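Local atomic coordinates of TATA-box-binding protein (Sulfolobus acidocaldarius, PDB entry 1MP9), a protein that probably binds the TATA box of archaeal promoters as a general transcription factor and so helps activate genes transcribed by RNA polymerase. Residues 117-128 against 178-189. Sequence-based numbering, arbitrary orientation.
Sequences VIVNLDKAAFLL and IFDKLVELDCVK
Two hydrogen bonds grip the ammonium group of Lys123, from NZ to Asp186 O at 2.9 Å and to Gln46 O of the second subunit; a looser salt bridge leaves NZ 3.5 Å from Asp186 OD2. In this second repeat of the TBP saddle, the helix 121-127 packs beside the end of the long helix 168-184. The lysine reaches Asp186 with CG anti to the backbone N (chi1 -175°) and the chain beyond it extended. Asp186 presents its carbonyl from a Schellman motif, identified by positive phi and the bonds Asp186 N to Val183 O and Cys187 N to Leu182 O. At the other helix, Asn120 is the N-cap; its OD1 accepts from Lys123 N at 3.1 Å, the donor well above the amide plane. A two-stranded antiparallel pairing fastens the same ends: Ile118 and Lys189 exchange backbone bonds in both directions, and Asn120 N points almost straight at Cys187 O (2.8 Å, 176° at the hydrogen). On one face of this pairing Val119 CG1 meets Leu182 CD1, the two side chains crossing at about a right angle. Leu128 CD2 contacts Leu185 CD1 at 3.6 Å and also meets Lys181 CG, where the leucine and lysine side chains lie alongside, oppositely directed, while Ala124 CB sits 3.8 Å from Leu182 CD2. Cys187 SG packs 3.7 Å from Lys123 CG and contacts Ala124 N at 3.6 Å.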
loop_
_atom_site.group_PDB
_atom_site.type_symbol
_atom_site.label_atom_id
_atom_site.label_comp_id
_atom_site.label_asym_id
_atom_site.label_seq_id
_atom_site.Cartn_x
_atom_site.Cartn_y
_atom_site.Cartn_z
ATOM N N VAL A 117 -5.813 -18.428 7.775
ATOM C CA VAL A 117 -4.825 -19.362 7.275
ATOM C C VAL A 117 -3.546 -18.592 7.421
ATOM O O VAL A 117 -3.579 -17.377 7.477
ATOM C CB VAL A 117 -4.987 -19.651 5.751
ATOM C CG1 VAL A 117 -6.297 -20.291 5.498
ATOM C CG2 VAL A 117 -4.824 -18.313 4.936
ATOM N N ILE A 118 -2.426 -19.291 7.471
ATOM C CA ILE A 118 -1.142 -18.634 7.523
ATOM C C ILE A 118 -0.728 -18.375 6.066
ATOM O O ILE A 118 -0.961 -19.213 5.211
ATOM C CB ILE A 118 -0.091 -19.544 8.213
ATOM C CG1 ILE A 118 -0.271 -19.432 9.737
ATOM C CG2 ILE A 118 1.335 -19.175 7.800
ATOM C CD1 ILE A 118 0.708 -20.336 10.550
ATOM N N VAL A 119 -0.119 -17.222 5.797
ATOM C CA VAL A 119 0.305 -16.891 4.440
ATOM C C VAL A 119 1.815 -16.951 4.316
ATOM O O VAL A 119 2.523 -16.377 5.124
ATOM C CB VAL A 119 -0.190 -15.464 4.054
ATOM C CG1 VAL A 119 0.093 -15.170 2.547
ATOM C CG2 VAL A 119 -1.704 -15.376 4.351
ATOM N N ASN A 120 2.322 -17.673 3.325
ATOM C CA ASN A 120 3.764 -17.709 3.144
ATOM C C ASN A 120 4.089 -16.471 2.275
ATOM O O ASN A 120 3.976 -16.516 1.046
ATOM C CB ASN A 120 4.191 -19.017 2.432
ATOM C CG ASN A 120 5.712 -19.159 2.321
ATOM O OD1 ASN A 120 6.424 -18.186 2.356
ATOM N ND2 ASN A 120 6.192 -20.377 2.181
ATOM N N LEU A 121 4.509 -15.381 2.912
ATOM C CA LEU A 121 4.794 -14.141 2.182
ATOM C C LEU A 121 6.018 -14.206 1.251
ATOM O O LEU A 121 5.982 -13.652 0.136
ATOM C CB LEU A 121 4.946 -12.988 3.171
ATOM C CG LEU A 121 3.752 -12.751 4.111
ATOM C CD1 LEU A 121 4.054 -11.570 4.996
ATOM C CD2 LEU A 121 2.478 -12.502 3.304
ATOM N N ASP A 122 7.077 -14.888 1.708
ATOM C CA ASP A 122 8.309 -15.061 0.916
ATOM C C ASP A 122 7.949 -15.753 -0.391
ATOM O O ASP A 122 8.431 -15.368 -1.461
ATOM C CB ASP A 122 9.331 -15.953 1.642
ATOM C CG ASP A 122 10.030 -15.252 2.809
ATOM O OD1 ASP A 122 10.766 -14.266 2.596
ATOM O OD2 ASP A 122 9.871 -15.708 3.958
ATOM N N LYS A 123 7.092 -16.769 -0.306
ATOM C CA LYS A 123 6.693 -17.504 -1.493
ATOM C C LYS A 123 5.729 -16.723 -2.361
ATOM O O LYS A 123 5.882 -16.704 -3.590
ATOM C CB LYS A 123 6.065 -18.839 -1.119
ATOM C CG LYS A 123 5.730 -19.712 -2.322
ATOM C CD LYS A 123 5.171 -21.051 -1.870
ATOM C CE LYS A 123 4.898 -21.965 -3.078
ATOM N NZ LYS A 123 4.392 -23.277 -2.638
ATOM N N ALA A 124 4.730 -16.097 -1.734
ATOM C CA ALA A 124 3.754 -15.305 -2.461
ATOM C C ALA A 124 4.431 -14.114 -3.177
ATOM O O ALA A 124 4.047 -13.746 -4.306
ATOM C CB ALA A 124 2.639 -14.779 -1.483
ATOM N N ALA A 125 5.431 -13.525 -2.527
ATOM C CA ALA A 125 6.123 -12.367 -3.087
ATOM C C ALA A 125 6.693 -12.625 -4.477
ATOM O O ALA A 125 6.759 -11.712 -5.291
ATOM C CB ALA A 125 7.227 -11.915 -2.179
ATOM N N PHE A 126 7.116 -13.850 -4.752
ATOM C CA PHE A 126 7.664 -14.123 -6.060
ATOM C C PHE A 126 6.728 -14.848 -7.014
ATOM O O PHE A 126 7.108 -15.125 -8.141
ATOM C CB PHE A 126 8.976 -14.877 -5.911
ATOM C CG PHE A 126 10.064 -14.043 -5.313
ATOM C CD1 PHE A 126 10.736 -14.468 -4.164
ATOM C CD2 PHE A 126 10.353 -12.787 -5.840
ATOM C CE1 PHE A 126 11.680 -13.644 -3.535
ATOM C CE2 PHE A 126 11.297 -11.938 -5.219
ATOM C CZ PHE A 126 11.959 -12.370 -4.060
ATOM N N LEU A 127 5.514 -15.178 -6.588
ATOM C CA LEU A 127 4.599 -15.838 -7.503
ATOM C C LEU A 127 3.403 -14.939 -7.862
ATOM O O LEU A 127 2.703 -15.179 -8.852
ATOM C CB LEU A 127 4.124 -17.181 -6.927
ATOM C CG LEU A 127 5.230 -18.195 -6.533
ATOM C CD1 LEU A 127 4.568 -19.413 -5.886
ATOM C CD2 LEU A 127 6.092 -18.621 -7.735
ATOM N N LEU A 128 3.150 -13.917 -7.041
ATOM C CA LEU A 128 2.076 -12.985 -7.327
ATOM C C LEU A 128 2.744 -11.927 -8.168
ATOM O O LEU A 128 3.951 -11.866 -8.252
ATOM C CB LEU A 128 1.558 -12.288 -6.058
ATOM C CG LEU A 128 0.705 -13.025 -5.021
ATOM C CD1 LEU A 128 0.533 -12.162 -3.756
ATOM C CD2 LEU A 128 -0.629 -13.344 -5.632
ATOM N N ILE A 178 -7.839 -12.429 -3.639
ATOM C CA ILE A 178 -6.473 -12.701 -3.253
ATOM C C ILE A 178 -6.388 -14.017 -2.540
ATOM O O ILE A 178 -5.387 -14.725 -2.642
ATOM C CB ILE A 178 -5.872 -11.526 -2.399
ATOM C CG1 ILE A 178 -4.350 -11.666 -2.304
ATOM C CG2 ILE A 178 -6.496 -11.477 -1.054
ATOM C CD1 ILE A 178 -3.639 -11.466 -3.601
ATOM N N PHE A 179 -7.448 -14.378 -1.820
ATOM C CA PHE A 179 -7.469 -15.664 -1.126
ATOM C C PHE A 179 -7.366 -16.785 -2.171
ATOM O O PHE A 179 -6.555 -17.687 -2.059
ATOM C CB PHE A 179 -8.785 -15.856 -0.340
ATOM C CG PHE A 179 -8.964 -17.270 0.199
ATOM C CD1 PHE A 179 -8.262 -17.691 1.326
ATOM C CD2 PHE A 179 -9.829 -18.168 -0.422
ATOM C CE1 PHE A 179 -8.424 -19.015 1.841
ATOM C CE2 PHE A 179 -10.002 -19.486 0.083
ATOM C CZ PHE A 179 -9.288 -19.900 1.225
ATOM N N ASP A 180 -8.225 -16.732 -3.179
ATOM C CA ASP A 180 -8.226 -17.741 -4.230
ATOM C C ASP A 180 -6.893 -17.781 -4.951
ATOM O O ASP A 180 -6.390 -18.855 -5.267
ATOM C CB ASP A 180 -9.339 -17.438 -5.230
ATOM C CG ASP A 180 -10.707 -17.716 -4.666
ATOM O OD1 ASP A 180 -11.718 -17.176 -5.190
ATOM O OD2 ASP A 180 -10.775 -18.479 -3.686
ATOM N N LYS A 181 -6.298 -16.623 -5.210
ATOM C CA LYS A 181 -5.013 -16.646 -5.881
ATOM C C LYS A 181 -3.942 -17.249 -4.944
ATOM O O LYS A 181 -3.109 -18.048 -5.378
ATOM C CB LYS A 181 -4.612 -15.234 -6.343
ATOM C CG LYS A 181 -3.249 -15.169 -7.078
ATOM C CD LYS A 181 -3.193 -16.069 -8.351
ATOM C CE LYS A 181 -2.571 -15.308 -9.528
ATOM N NZ LYS A 181 -2.206 -16.186 -10.707
ATOM N N LEU A 182 -3.969 -16.889 -3.660
ATOM C CA LEU A 182 -2.985 -17.458 -2.757
ATOM C C LEU A 182 -3.132 -18.986 -2.662
ATOM O O LEU A 182 -2.130 -19.704 -2.585
ATOM C CB LEU A 182 -3.076 -16.795 -1.376
ATOM C CG LEU A 182 -2.637 -15.333 -1.398
ATOM C CD1 LEU A 182 -3.110 -14.637 -0.092
ATOM C CD2 LEU A 182 -1.114 -15.229 -1.583
ATOM N N VAL A 183 -4.366 -19.486 -2.688
ATOM C CA VAL A 183 -4.596 -20.949 -2.623
ATOM C C VAL A 183 -4.075 -21.559 -3.921
ATOM O O VAL A 183 -3.366 -22.571 -3.935
ATOM C CB VAL A 183 -6.119 -21.266 -2.493
ATOM C CG1 VAL A 183 -6.394 -22.760 -2.704
ATOM C CG2 VAL A 183 -6.624 -20.847 -1.092
ATOM N N GLU A 184 -4.404 -20.909 -5.024
ATOM C CA GLU A 184 -3.974 -21.392 -6.336
ATOM C C GLU A 184 -2.445 -21.538 -6.396
ATOM O O GLU A 184 -1.925 -22.557 -6.860
ATOM C CB GLU A 184 -4.487 -20.418 -7.396
ATOM C CG GLU A 184 -4.473 -20.909 -8.807
ATOM C CD GLU A 184 -4.133 -19.785 -9.760
ATOM O OE1 GLU A 184 -4.726 -18.686 -9.621
ATOM O OE2 GLU A 184 -3.265 -19.991 -10.632
ATOM N N LEU A 185 -1.727 -20.541 -5.893
ATOM C CA LEU A 185 -0.262 -20.556 -5.887
ATOM C C LEU A 185 0.303 -21.393 -4.725
ATOM O O LEU A 185 1.518 -21.462 -4.543
ATOM C CB LEU A 185 0.275 -19.125 -5.791
ATOM C CG LEU A 185 -0.105 -18.152 -6.935
ATOM C CD1 LEU A 185 0.229 -16.722 -6.518
ATOM C CD2 LEU A 185 0.659 -18.549 -8.245
ATOM N N ASP A 186 -0.570 -22.052 -3.971
ATOM C CA ASP A 186 -0.128 -22.880 -2.840
ATOM C C ASP A 186 0.739 -22.079 -1.840
ATOM O O ASP A 186 1.843 -22.490 -1.452
ATOM C CB ASP A 186 0.656 -24.095 -3.340
ATOM C CG ASP A 186 0.976 -25.079 -2.216
ATOM O OD1 ASP A 186 0.246 -25.126 -1.208
ATOM O OD2 ASP A 186 1.957 -25.815 -2.343
ATOM N N CYS A 187 0.204 -20.940 -1.417
ATOM C CA CYS A 187 0.886 -20.051 -0.492
ATOM C C CYS A 187 0.208 -19.931 0.869
ATOM O O CYS A 187 0.553 -19.038 1.653
ATOM C CB CYS A 187 0.992 -18.658 -1.129
ATOM S SG CYS A 187 2.234 -18.545 -2.466
ATOM N N VAL A 188 -0.760 -20.795 1.162
ATOM C CA VAL A 188 -1.423 -20.711 2.458
ATOM C C VAL A 188 -1.419 -22.053 3.167
ATOM O O VAL A 188 -1.353 -23.110 2.532
ATOM C CB VAL A 188 -2.877 -20.192 2.355
ATOM C CG1 VAL A 188 -2.897 -18.763 1.733
ATOM C CG2 VAL A 188 -3.723 -21.138 1.540
ATOM N N LYS A 189 -1.427 -21.995 4.492
ATOM C CA LYS A 189 -1.437 -23.197 5.325
ATOM C C LYS A 189 -2.613 -22.979 6.263
ATOM O O LYS A 189 -2.624 -22.004 7.022
ATOM C CB LYS A 189 -0.141 -23.294 6.124
ATOM C CG LYS A 189 -0.062 -24.545 6.990
ATOM C CD LYS A 189 1.392 -24.995 7.191
ATOM C CE LYS A 189 1.486 -26.127 8.242
ATOM N NZ LYS A 189 2.851 -26.719 8.178
#